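PDB 6BG8: Ig domain protein, group 2 domain protein from Shewanella frigidimarina, which binds ice and inhibits growth of its crystals, adsorbing the bacterium onto ice so that it keeps a favourable position in its aquatic habitat. Local coordinates for residues A18-T23 with V223-T228; I30-L35 with A233-N238; C115-G120 with T131-T136. All blocks are in the same frame, centred on the assembly; numbering follows the deposited sequence.

Contact 1: A18-T23 with V223-T228; sequences ASQAIT and VTDQVT
Ala18 CB rests against the turn at Asp225 and reaches the CG2 methyl of Val227, where two coils of the discontinuous beta-solenoid of this ice-binding domain lie side by side. Strand 21-24, near the start of the chain, runs parallel to strand 226-229. At Ser19, CB packs 3.2 Å from Val223 O, while OG, anti to the backbone N (chi1 168°), accepts a hydrogen bond from Gln20 NE2, lies close to the Gln20 amide plane and has a second partner in Asp39. The backbone N of Gln20 donates to Asp225 O at 2.7 Å. Its side chain, bent at chi2 (-61°), crosses that of Asp225 at about a right angle, with CB 3.6 Å from Asp225 OD1; Gln40 holds its OE1. Ala21 O takes Val227 N at 3.0 Å, whereas Ala21 N is buried and has no partner in the model. Ile22 turns to the face shared with Val227: its CA makes a C-H...O contact of 3.2 Å with Val227 O, and its side chain also packs on Tyr45 and Phe48. That same carbonyl accepts Thr23 N at 3.0 Å, nearly in line with its C=O bond. Thr23 and Thr228 point the same way from the opposite face, where Asn209 pairs with Thr228 OG1; Thr228 lies about 10 Å, side chain to side chain, from Thr212, probably an ice-binding residue. The Thr23 hydroxyl oxygen OG1 lies 3.5 Å from the Thr228 methyl CG2.

Contact 2: I30-L35 with A233-N238; sequences IVDGDL and AVTKAN
Val31 and Thr235 pair as parallel neighbours, as do Ile30 and Val234, where strand 29-31 lies beside strand 233-236 on another face of the beta-solenoid. The ladder rests on two backbone bonds. Val31 N donates to Val234 O at 2.8 Å, somewhat bent at the hydrogen (140°), and Val31 O receives Lys236 N at 3.0 Å in an almost straight bond. Val234 O is also approached by Ile30 CA in a C-H...O contact, which fills out the surroundings of that carbonyl. On the inner face Ile30 and Val234 lie side by side, pointing the same way, with Ile30 CG1 4.1 Å from Val234 CB; Met16, Phe48 and Leu60 continue the apolar packing around Ile30.

Beyond the ladder the backbone turns at Asp32, whose positive phi (73°) belongs to the bend between strands 29-31 and 34-37. Its carbonyl is taken by the lysine ammonium: Lys236 NZ donates to Asp32 O at 2.9 Å, and adds only a weak bond to Ala237 O. The lysine leaves the strand with CG anti to the backbone N, then bends at chi3 and chi4, curling around Asp32 O and passing Gly33 CA with its CD carbon. This is no salt bridge, since the Asp32 carboxylate turns elsewhere: OD2 stands 6.3 Å from Lys236 NZ, and OD1 pairs with Asn62 ND2. The two strand ends are joined a second time through water. One ordered molecule donates both its protons, to Asp32 OD2 at 2.8 Å and to Lys236 O at 2.8 Å.

Contact 3: C115-G120 with T131-T136; sequences CPIELG and TAADVT
The loop 115-120 flanks strand 135-137, an outermost strand of one parallel sheet of the solenoid, and meets it through a single beta bridge between Glu118 and Thr136. Two backbone bonds make the bridge: Thr136 N donates to Ile117 O at 2.8 Å, and Leu119 N to Thr136 O at 2.9 Å. Ile117 O also accepts from a water that donates to Asp134 O, so this carbonyl serves two donors.

The glutamate side chain reinforces the bridge. It leaves with CG anti to the backbone N and bends at chi2 (61°), bringing the carboxylate across the threonine at about a right angle. Thr136 OG1 donates to Glu118 OE1 at 2.8 Å, coming from above the carboxylate plane, 37° out of it. The other oxygen, OE2, takes Gly120 N on its anti side at 2.8 Å and the backbone N-H groups of Gln138 and Thr139 as well.

Toward the interior, Val135 is the apolar centre. Its CG1 touches Leu119 CD1 at 3.5 Å, and its CG2 reaches Cys115 SG at 3.9 Å; Phe156 and Ile158 of the next coil, with Leu124, border this patch. At the outer end Thr131 OG1 closes an ST turn by accepting Ala133 N, and a water links that hydroxyl to Cys115 O, while Ile117 CG2 brushes Ala133 CB near the surface.

With one hydroxyl and three backbone N-H groups donating to it, the Glu118 carboxylate probably stays ionised, although Thr136 O, close to both its oxygens, would offset this somewhat; its grip ties the loop both to Thr136 and to the turn that follows strand 135-137.

Contacts 1 and 2 join the same two parts of the chain: strands 21-24 and 29-31 follow each other, as do their partners 226-229 and 233-236, so N-terminal and C-terminal coils pair on two successive faces. Their centres lie 16 Å apart, each nearer the chain's centre than contact 3. All three are partly buried, but contacts 1 and 2 have no exposed residue among those that touch, whereas three such residues put contact 3 nearest the surface, where a loop meets the last strand of the sheet that contact 1 also reaches. Contact 1 relies mainly on backbone bonds, contact 2 adds an ammonium and a water, and contact 3 a carboxylate and two waters.

Contact 1: A18-T23 with V223-T228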
ATOM      1  N   ALA A  18      -4.210  -2.567   7.859  1.00  5.78           N
ATOM      2  CA  ALA A  18      -4.349  -1.370   8.670  1.00  6.85           C
ATOM      3  C   ALA A  18      -4.370  -1.742  10.146  1.00  4.77           C
ATOM      4  O   ALA A  18      -4.712  -2.864  10.523  1.00  5.42           O
ATOM      5  CB  ALA A  18      -5.620  -0.590   8.305  1.00  9.01           C
ATOM      6  N   SER A  19      -3.994  -0.772  10.980  1.00  7.57           N
ATOM      7  CA  SER A  19      -4.095  -0.943  12.426  1.00  5.90           C
ATOM      8  C   SER A  19      -5.549  -0.980  12.886  1.00  7.67           C
ATOM      9  O   SER A  19      -5.938  -1.848  13.677  1.00  5.17           O
ATOM     10  CB  SER A  19      -3.344   0.187  13.132  1.00  7.20           C
ATOM     11  OG  SER A  19      -3.645   0.212  14.517  1.00  5.68           O
ATOM     12  N   GLN A  20      -6.371  -0.038  12.420  1.00  4.72           N
ATOM     13  CA  GLN A  20      -7.669   0.209  13.049  1.00  6.35           C
ATOM     14  C   GLN A  20      -8.853  -0.276  12.232  1.00  9.81           C
ATOM     15  O   GLN A  20      -9.780  -0.871  12.790  1.00  7.26           O
ATOM     16  CB  GLN A  20      -7.852   1.710  13.321  1.00  4.97           C
ATOM     17  CG  GLN A  20      -6.908   2.279  14.371  1.00  4.58           C
ATOM     18  CD  GLN A  20      -7.093   1.631  15.708  1.00  4.88           C
ATOM     19  OE1 GLN A  20      -8.158   1.744  16.314  1.00 10.13           O
ATOM     20  NE2 GLN A  20      -6.049   0.955  16.192  1.00  6.86           N
ATOM     21  N   ALA A  21      -8.853  -0.041  10.926  1.00  4.56           N
ATOM     22  CA  ALA A  21     -10.043  -0.337  10.132  1.00  2.77           C
ATOM     23  C   ALA A  21      -9.688  -0.366   8.655  1.00  8.02           C
ATOM     24  O   ALA A  21      -8.754   0.307   8.208  1.00  6.66           O
ATOM     25  CB  ALA A  21     -11.154   0.696  10.370  1.00  7.61           C
ATOM     26  N   ILE A  22     -10.450  -1.158   7.908  1.00  6.62           N
ATOM     27  CA  ILE A  22     -10.463  -1.104   6.449  1.00  6.40           C
ATOM     28  C   ILE A  22     -11.920  -0.971   6.042  1.00  8.54           C
ATOM     29  O   ILE A  22     -12.759  -1.773   6.471  1.00  8.07           O
ATOM     30  CB  ILE A  22      -9.829  -2.341   5.801  1.00  5.79           C
ATOM     31  CG1 ILE A  22      -8.338  -2.406   6.146  1.00  4.44           C
ATOM     32  CG2 ILE A  22     -10.019  -2.284   4.281  1.00  6.73           C
ATOM     33  CD1 ILE A  22      -7.680  -3.723   5.766  1.00  8.20           C
ATOM     34  N   THR A  23     -12.230   0.055   5.264  1.00  8.97           N
ATOM     35  CA  THR A  23     -13.608   0.323   4.880  1.00  6.45           C
ATOM     36  C   THR A  23     -13.704   0.552   3.382  1.00  8.76           C
ATOM     37  O   THR A  23     -12.733   0.943   2.726  1.00  9.21           O
ATOM     38  CB  THR A  23     -14.185   1.544   5.610  1.00  8.57           C
ATOM     39  OG1 THR A  23     -13.648   2.747   5.053  1.00  8.46           O
ATOM     40  CG2 THR A  23     -13.893   1.484   7.110  1.00  8.91           C
ATOM     41  N   VAL A 223      -0.263   2.319   9.007  1.00  5.82           N
ATOM     42  CA  VAL A 223       0.454   1.749  10.147  1.00  5.93           C
ATOM     43  C   VAL A 223      -0.320   1.952  11.445  1.00  7.89           C
ATOM     44  O   VAL A 223      -0.370   1.049  12.289  1.00  8.37           O
ATOM     45  CB  VAL A 223       1.875   2.331  10.241  1.00  6.81           C
ATOM     46  CG1 VAL A 223       2.592   1.763  11.470  1.00  9.91           C
ATOM     47  CG2 VAL A 223       2.663   2.018   8.966  1.00  9.64           C
ATOM     48  N   THR A 224      -0.917   3.133  11.644  1.00  7.47           N
ATOM     49  CA  THR A 224      -1.582   3.424  12.907  1.00  7.09           C
ATOM     50  C   THR A 224      -3.071   3.703  12.794  1.00  7.42           C
ATOM     51  O   THR A 224      -3.735   3.785  13.831  1.00 11.08           O
ATOM     52  CB  THR A 224      -0.931   4.618  13.631  1.00  9.83           C
ATOM     53  OG1 THR A 224      -1.156   5.831  12.895  1.00 12.02           O
ATOM     54  CG2 THR A 224       0.555   4.390  13.806  1.00  9.11           C
ATOM     55  N   ASP A 225      -3.624   3.847  11.592  1.00  6.77           N
ATOM     56  CA  ASP A 225      -5.060   4.088  11.517  1.00  5.20           C
ATOM     57  C   ASP A 225      -5.713   3.186  10.477  1.00  7.43           C
ATOM     58  O   ASP A 225      -5.773   1.972  10.679  1.00  8.43           O
ATOM     59  CB  ASP A 225      -5.354   5.563  11.239  1.00  9.04           C
ATOM     60  CG  ASP A 225      -6.810   5.927  11.499  1.00 11.28           C
ATOM     61  OD1 ASP A 225      -7.533   5.111  12.120  1.00 11.06           O
ATOM     62  OD2 ASP A 225      -7.237   7.015  11.061  1.00 12.32           O
ATOM     63  N   GLN A 226      -6.175   3.745   9.354  1.00  8.13           N
ATOM     64  CA  GLN A 226      -7.155   3.039   8.542  1.00  5.62           C
ATOM     65  C   GLN A 226      -6.833   3.143   7.055  1.00  6.98           C
ATOM     66  O   GLN A 226      -6.191   4.084   6.594  1.00  7.46           O
ATOM     67  CB  GLN A 226      -8.569   3.587   8.778  1.00  6.26           C
ATOM     68  CG  GLN A 226      -8.729   5.039   8.350  1.00  8.24           C
ATOM     69  CD  GLN A 226     -10.122   5.572   8.592  1.00 10.54           C
ATOM     70  OE1 GLN A 226     -11.024   4.824   8.966  1.00 11.22           O
ATOM     71  NE2 GLN A 226     -10.303   6.877   8.397  1.00 10.74           N
ATOM     72  N   VAL A 227      -7.345   2.180   6.299  1.00  7.42           N
ATOM     73  CA  VAL A 227      -7.383   2.267   4.844  1.00  5.43           C
ATOM     74  C   VAL A 227      -8.843   2.387   4.437  1.00  9.91           C
ATOM     75  O   VAL A 227      -9.662   1.536   4.799  1.00  6.11           O
ATOM     76  CB  VAL A 227      -6.740   1.045   4.171  1.00  6.01           C
ATOM     77  CG1 VAL A 227      -6.850   1.178   2.656  1.00  6.14           C
ATOM     78  CG2 VAL A 227      -5.280   0.878   4.585  1.00  7.00           C
ATOM     79  N   THR A 228      -9.177   3.428   3.683  1.00  7.20           N
ATOM     80  CA  THR A 228     -10.542   3.594   3.195  1.00  9.18           C
ATOM     81  C   THR A 228     -10.553   3.565   1.676  1.00  6.63           C
ATOM     82  O   THR A 228      -9.688   4.159   1.030  1.00  8.53           O
ATOM     83  CB  THR A 228     -11.193   4.898   3.702  1.00  7.87           C
ATOM     84  OG1 THR A 228     -10.599   6.038   3.062  1.00  7.83           O
ATOM     85  CG2 THR A 228     -11.045   5.007   5.206  1.00  8.31           C
TER

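Contact 2: I30-L35 with A233-N238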
ATOM      1  N   ILE A  30     -11.098  -6.057  -5.028  1.00  9.41           N
ATOM      2  CA  ILE A  30      -9.722  -6.286  -4.591  1.00  9.87           C
ATOM      3  C   ILE A  30      -9.302  -7.682  -5.034  1.00  8.09           C
ATOM      4  O   ILE A  30     -10.093  -8.628  -4.953  1.00  9.36           O
ATOM      5  CB  ILE A  30      -9.579  -6.111  -3.065  1.00  9.73           C
ATOM      6  CG1 ILE A  30     -10.147  -4.754  -2.638  1.00 11.38           C
ATOM      7  CG2 ILE A  30      -8.117  -6.231  -2.630  1.00  6.62           C
ATOM      8  CD1 ILE A  30     -11.170  -4.847  -1.549  1.00 17.75           C
ATOM      9  N   VAL A  31      -8.058  -7.807  -5.518  1.00  8.75           N
ATOM     10  CA  VAL A  31      -7.584  -9.022  -6.179  1.00  7.35           C
ATOM     11  C   VAL A  31      -6.167  -9.367  -5.724  1.00  8.12           C
ATOM     12  O   VAL A  31      -5.316  -8.482  -5.579  1.00 10.55           O
ATOM     13  CB  VAL A  31      -7.615  -8.863  -7.717  1.00 12.10           C
ATOM     14  CG1 VAL A  31      -7.133 -10.128  -8.395  1.00 17.40           C
ATOM     15  CG2 VAL A  31      -9.009  -8.500  -8.201  1.00 14.46           C
ATOM     16  N   ASP A  32      -5.925 -10.661  -5.495  1.00  8.95           N
ATOM     17  CA  ASP A  32      -4.595 -11.276  -5.393  1.00  8.20           C
ATOM     18  C   ASP A  32      -3.859 -10.928  -4.106  1.00 10.73           C
ATOM     19  O   ASP A  32      -2.643 -11.133  -4.016  1.00  9.76           O
ATOM     20  CB  ASP A  32      -3.708 -10.911  -6.594  1.00  9.01           C
ATOM     21  CG  ASP A  32      -4.148 -11.596  -7.884  1.00 15.72           C
ATOM     22  OD1 ASP A  32      -4.855 -12.623  -7.812  1.00 10.41           O
ATOM     23  OD2 ASP A  32      -3.767 -11.116  -8.975  1.00 16.09           O
ATOM     24  N   GLY A  33      -4.555 -10.407  -3.100  1.00  8.82           N
ATOM     25  CA  GLY A  33      -3.929 -10.145  -1.818  1.00 10.56           C
ATOM     26  C   GLY A  33      -4.935 -10.298  -0.699  1.00  8.71           C
ATOM     27  O   GLY A  33      -6.148 -10.300  -0.921  1.00 10.74           O
ATOM     28  N   ASP A  34      -4.412 -10.400   0.515  1.00  9.28           N
ATOM     29  CA  ASP A  34      -5.212 -10.530   1.726  1.00  6.38           C
ATOM     30  C   ASP A  34      -5.561  -9.160   2.310  1.00  7.12           C
ATOM     31  O   ASP A  34      -4.953  -8.139   1.983  1.00  7.42           O
ATOM     32  CB  ASP A  34      -4.453 -11.351   2.774  1.00  7.00           C
ATOM     33  CG  ASP A  34      -4.260 -12.792   2.357  1.00 10.41           C
ATOM     34  OD1 ASP A  34      -5.140 -13.332   1.659  1.00  8.96           O
ATOM     35  OD2 ASP A  34      -3.228 -13.383   2.716  1.00  9.19           O
ATOM     36  N   LEU A  35      -6.545  -9.158   3.202  1.00  6.67           N
ATOM     37  CA  LEU A  35      -6.918  -7.985   3.983  1.00  5.20           C
ATOM     38  C   LEU A  35      -6.648  -8.275   5.451  1.00  7.02           C
ATOM     39  O   LEU A  35      -6.903  -9.386   5.931  1.00  9.37           O
ATOM     40  CB  LEU A  35      -8.397  -7.636   3.793  1.00  7.20           C
ATOM     41  CG  LEU A  35      -8.764  -6.619   2.707  1.00  9.15           C
ATOM     42  CD1 LEU A  35      -8.123  -6.956   1.365  1.00  8.30           C
ATOM     43  CD2 LEU A  35     -10.285  -6.500   2.561  1.00  9.90           C
ATOM     44  N   ALA A 233     -10.707  -0.421  -7.712  1.00  5.83           N
ATOM     45  CA  ALA A 233     -10.088  -1.673  -8.119  1.00  7.34           C
ATOM     46  C   ALA A 233      -8.674  -1.705  -7.558  1.00  8.28           C
ATOM     47  O   ALA A 233      -7.835  -0.884  -7.934  1.00 13.09           O
ATOM     48  CB  ALA A 233     -10.065  -1.806  -9.639  1.00  9.36           C
ATOM     49  N   VAL A 234      -8.405  -2.659  -6.673  1.00  8.80           N
ATOM     50  CA  VAL A 234      -7.107  -2.786  -6.025  1.00 11.38           C
ATOM     51  C   VAL A 234      -6.543  -4.153  -6.372  1.00 10.36           C
ATOM     52  O   VAL A 234      -7.163  -5.180  -6.075  1.00  7.90           O
ATOM     53  CB  VAL A 234      -7.216  -2.612  -4.503  1.00 10.54           C
ATOM     54  CG1 VAL A 234      -5.846  -2.772  -3.856  1.00  6.05           C
ATOM     55  CG2 VAL A 234      -7.836  -1.262  -4.173  1.00  8.19           C
ATOM     56  N   THR A 235      -5.369  -4.174  -6.994  1.00  8.73           N
ATOM     57  CA  THR A 235      -4.696  -5.418  -7.334  1.00  9.92           C
ATOM     58  C   THR A 235      -3.351  -5.454  -6.637  1.00 13.53           C
ATOM     59  O   THR A 235      -2.562  -4.510  -6.767  1.00  9.74           O
ATOM     60  CB  THR A 235      -4.508  -5.545  -8.841  1.00  8.65           C
ATOM     61  OG1 THR A 235      -5.792  -5.478  -9.485  1.00 12.19           O
ATOM     62  CG2 THR A 235      -3.817  -6.862  -9.170  1.00 12.42           C
ATOM     63  N   LYS A 236      -3.096  -6.522  -5.883  1.00  9.39           N
ATOM     64  CA  LYS A 236      -1.813  -6.627  -5.203  1.00  9.91           C
ATOM     65  C   LYS A 236      -0.710  -6.855  -6.222  1.00 12.45           C
ATOM     66  O   LYS A 236      -0.857  -7.661  -7.146  1.00 10.97           O
ATOM     67  CB  LYS A 236      -1.814  -7.764  -4.183  1.00 10.54           C
ATOM     68  CG  LYS A 236      -0.519  -7.805  -3.360  1.00 13.85           C
ATOM     69  CD  LYS A 236      -0.478  -8.987  -2.416  1.00 13.07           C
ATOM     70  CE  LYS A 236       0.568  -9.995  -2.827  1.00 19.38           C
ATOM     71  NZ  LYS A 236       0.227 -10.615  -4.127  1.00 21.13           N
ATOM     72  N   ALA A 237       0.402  -6.143  -6.043  1.00 12.96           N
ATOM     73  CA  ALA A 237       1.551  -6.341  -6.912  1.00 18.66           C
ATOM     74  C   ALA A 237       2.119  -7.739  -6.712  1.00 20.92           C
ATOM     75  O   ALA A 237       2.181  -8.249  -5.590  1.00 27.83           O
ATOM     76  CB  ALA A 237       2.614  -5.280  -6.633  1.00 20.09           C
ATOM     77  N   ASN A 238       2.510  -8.368  -7.818  1.00 22.42           N
ATOM     78  CA  ASN A 238       3.039  -9.724  -7.774  1.00 33.77           C
ATOM     79  C   ASN A 238       4.308  -9.782  -6.930  1.00 34.39           C
ATOM     80  O   ASN A 238       5.086  -8.827  -6.868  1.00 25.94           O
ATOM     81  CB  ASN A 238       3.325 -10.224  -9.192  1.00 33.54           C
TER
HETATM   82  O   HOH W   1      -1.436  -9.596  -9.017  1.00 24.26           O

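Contact 3: C115-G120 with T131-T136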
ATOM      1  N   CYS A 115      12.951  14.877  -3.354  1.00  7.71           N
ATOM      2  CA  CYS A 115      11.620  14.630  -3.896  1.00  8.61           C
ATOM      3  C   CYS A 115      10.948  15.966  -4.177  1.00  7.42           C
ATOM      4  O   CYS A 115      10.751  16.755  -3.242  1.00  9.11           O
ATOM      5  CB  CYS A 115      10.769  13.826  -2.920  1.00  4.38           C
ATOM      6  SG  CYS A 115       9.131  13.354  -3.601  1.00  9.86           S
ATOM      7  N   PRO A 116      10.585  16.260  -5.423  1.00  6.91           N
ATOM      8  CA  PRO A 116       9.830  17.489  -5.699  1.00  8.00           C
ATOM      9  C   PRO A 116       8.494  17.477  -4.978  1.00 10.68           C
ATOM     10  O   PRO A 116       7.894  16.427  -4.764  1.00  9.17           O
ATOM     11  CB  PRO A 116       9.630  17.449  -7.217  1.00  8.81           C
ATOM     12  CG  PRO A 116      10.743  16.559  -7.711  1.00 14.46           C
ATOM     13  CD  PRO A 116      10.878  15.508  -6.652  1.00  9.23           C
ATOM     14  N   ILE A 117       8.011  18.667  -4.617  1.00  8.50           N
ATOM     15  CA  ILE A 117       6.728  18.704  -3.910  1.00  7.04           C
ATOM     16  C   ILE A 117       5.537  18.587  -4.849  1.00  7.41           C
ATOM     17  O   ILE A 117       4.410  18.371  -4.377  1.00  8.45           O
ATOM     18  CB  ILE A 117       6.603  19.963  -3.030  1.00  9.90           C
ATOM     19  CG1 ILE A 117       6.742  21.241  -3.860  1.00 10.97           C
ATOM     20  CG2 ILE A 117       7.648  19.906  -1.916  1.00  9.05           C
ATOM     21  CD1 ILE A 117       6.389  22.516  -3.098  1.00 11.00           C
ATOM     22  N   GLU A 118       5.749  18.722  -6.158  1.00  6.09           N
ATOM     23  CA  GLU A 118       4.756  18.367  -7.163  1.00  9.10           C
ATOM     24  C   GLU A 118       5.389  17.368  -8.122  1.00 10.44           C
ATOM     25  O   GLU A 118       6.453  17.639  -8.692  1.00 11.66           O
ATOM     26  CB  GLU A 118       4.252  19.602  -7.925  1.00  6.55           C
ATOM     27  CG  GLU A 118       3.391  19.269  -9.161  1.00  8.96           C
ATOM     28  CD  GLU A 118       2.124  18.494  -8.817  1.00 10.37           C
ATOM     29  OE1 GLU A 118       1.429  18.892  -7.862  1.00  9.49           O
ATOM     30  OE2 GLU A 118       1.805  17.497  -9.509  1.00  8.43           O
ATOM     31  N   LEU A 119       4.745  16.213  -8.292  1.00  8.11           N
ATOM     32  CA  LEU A 119       5.290  15.132  -9.106  1.00  7.29           C
ATOM     33  C   LEU A 119       4.646  15.031 -10.485  1.00  8.27           C
ATOM     34  O   LEU A 119       5.100  14.229 -11.311  1.00  7.72           O
ATOM     35  CB  LEU A 119       5.153  13.793  -8.364  1.00  8.34           C
ATOM     36  CG  LEU A 119       6.011  13.638  -7.105  1.00  8.70           C
ATOM     37  CD1 LEU A 119       5.663  12.371  -6.332  1.00 12.11           C
ATOM     38  CD2 LEU A 119       7.488  13.649  -7.458  1.00  7.44           C
ATOM     39  N   GLY A 120       3.624  15.835 -10.771  1.00  8.04           N
ATOM     40  CA  GLY A 120       3.011  15.799 -12.086  1.00  7.89           C
ATOM     41  C   GLY A 120       3.936  16.313 -13.177  1.00  6.13           C
ATOM     42  O   GLY A 120       4.777  17.186 -12.958  1.00 11.29           O
ATOM     43  N   THR A 131      11.584  14.207   0.928  1.00  7.01           N
ATOM     44  CA  THR A 131      11.235  15.572   1.282  1.00  8.28           C
ATOM     45  C   THR A 131      10.559  15.533   2.638  1.00 10.35           C
ATOM     46  O   THR A 131       9.917  14.541   2.995  1.00  7.65           O
ATOM     47  CB  THR A 131      10.312  16.245   0.257  1.00 10.17           C
ATOM     48  OG1 THR A 131      10.025  17.594   0.672  1.00  6.51           O
ATOM     49  CG2 THR A 131       9.017  15.478   0.128  1.00 10.03           C
ATOM     50  N   ALA A 132      10.721  16.616   3.393  1.00  7.93           N
ATOM     51  CA  ALA A 132      10.061  16.760   4.682  1.00  4.07           C
ATOM     52  C   ALA A 132       8.684  17.409   4.567  1.00  5.85           C
ATOM     53  O   ALA A 132       7.928  17.414   5.550  1.00  9.12           O
ATOM     54  CB  ALA A 132      10.955  17.570   5.630  1.00  7.79           C
ATOM     55  N   ALA A 133       8.329  17.920   3.389  1.00  9.86           N
ATOM     56  CA  ALA A 133       7.074  18.629   3.192  1.00  7.67           C
ATOM     57  C   ALA A 133       6.000  17.660   2.699  1.00  8.19           C
ATOM     58  O   ALA A 133       6.200  16.444   2.671  1.00  8.78           O
ATOM     59  CB  ALA A 133       7.282  19.788   2.221  1.00  8.25           C
ATOM     60  N   ASP A 134       4.834  18.197   2.329  1.00  6.57           N
ATOM     61  CA  ASP A 134       3.807  17.425   1.638  1.00  6.97           C
ATOM     62  C   ASP A 134       4.123  17.353   0.148  1.00  5.36           C
ATOM     63  O   ASP A 134       4.756  18.254  -0.419  1.00  8.11           O
ATOM     64  CB  ASP A 134       2.414  18.054   1.805  1.00  7.09           C
ATOM     65  CG  ASP A 134       2.075  18.398   3.240  1.00 10.39           C
ATOM     66  OD1 ASP A 134       2.167  17.513   4.110  1.00  8.22           O
ATOM     67  OD2 ASP A 134       1.690  19.558   3.498  1.00 13.94           O
ATOM     68  N   VAL A 135       3.651  16.288  -0.500  1.00  5.64           N
ATOM     69  CA  VAL A 135       3.843  16.096  -1.934  1.00  5.23           C
ATOM     70  C   VAL A 135       2.483  15.949  -2.603  1.00  7.00           C
ATOM     71  O   VAL A 135       1.607  15.234  -2.102  1.00  6.65           O
ATOM     72  CB  VAL A 135       4.713  14.867  -2.253  1.00  5.93           C
ATOM     73  CG1 VAL A 135       4.739  14.623  -3.766  1.00  5.41           C
ATOM     74  CG2 VAL A 135       6.118  15.040  -1.695  1.00  7.21           C
ATOM     75  N   THR A 136       2.311  16.611  -3.739  1.00  8.19           N
ATOM     76  CA  THR A 136       1.119  16.429  -4.546  1.00  7.14           C
ATOM     77  C   THR A 136       1.500  15.870  -5.908  1.00  7.26           C
ATOM     78  O   THR A 136       2.599  16.112  -6.417  1.00  8.45           O
ATOM     79  CB  THR A 136       0.340  17.741  -4.709  1.00  6.37           C
ATOM     80  OG1 THR A 136       1.239  18.789  -5.097  1.00  9.19           O
ATOM     81  CG2 THR A 136      -0.332  18.108  -3.390  1.00  6.13           C
TER
HETATM   82  O   HOH W   2      11.217  18.743  -1.541  1.00 10.66           O
HETATM   83  O   HOH W   3       2.853  19.627  -2.062  1.00 10.53           O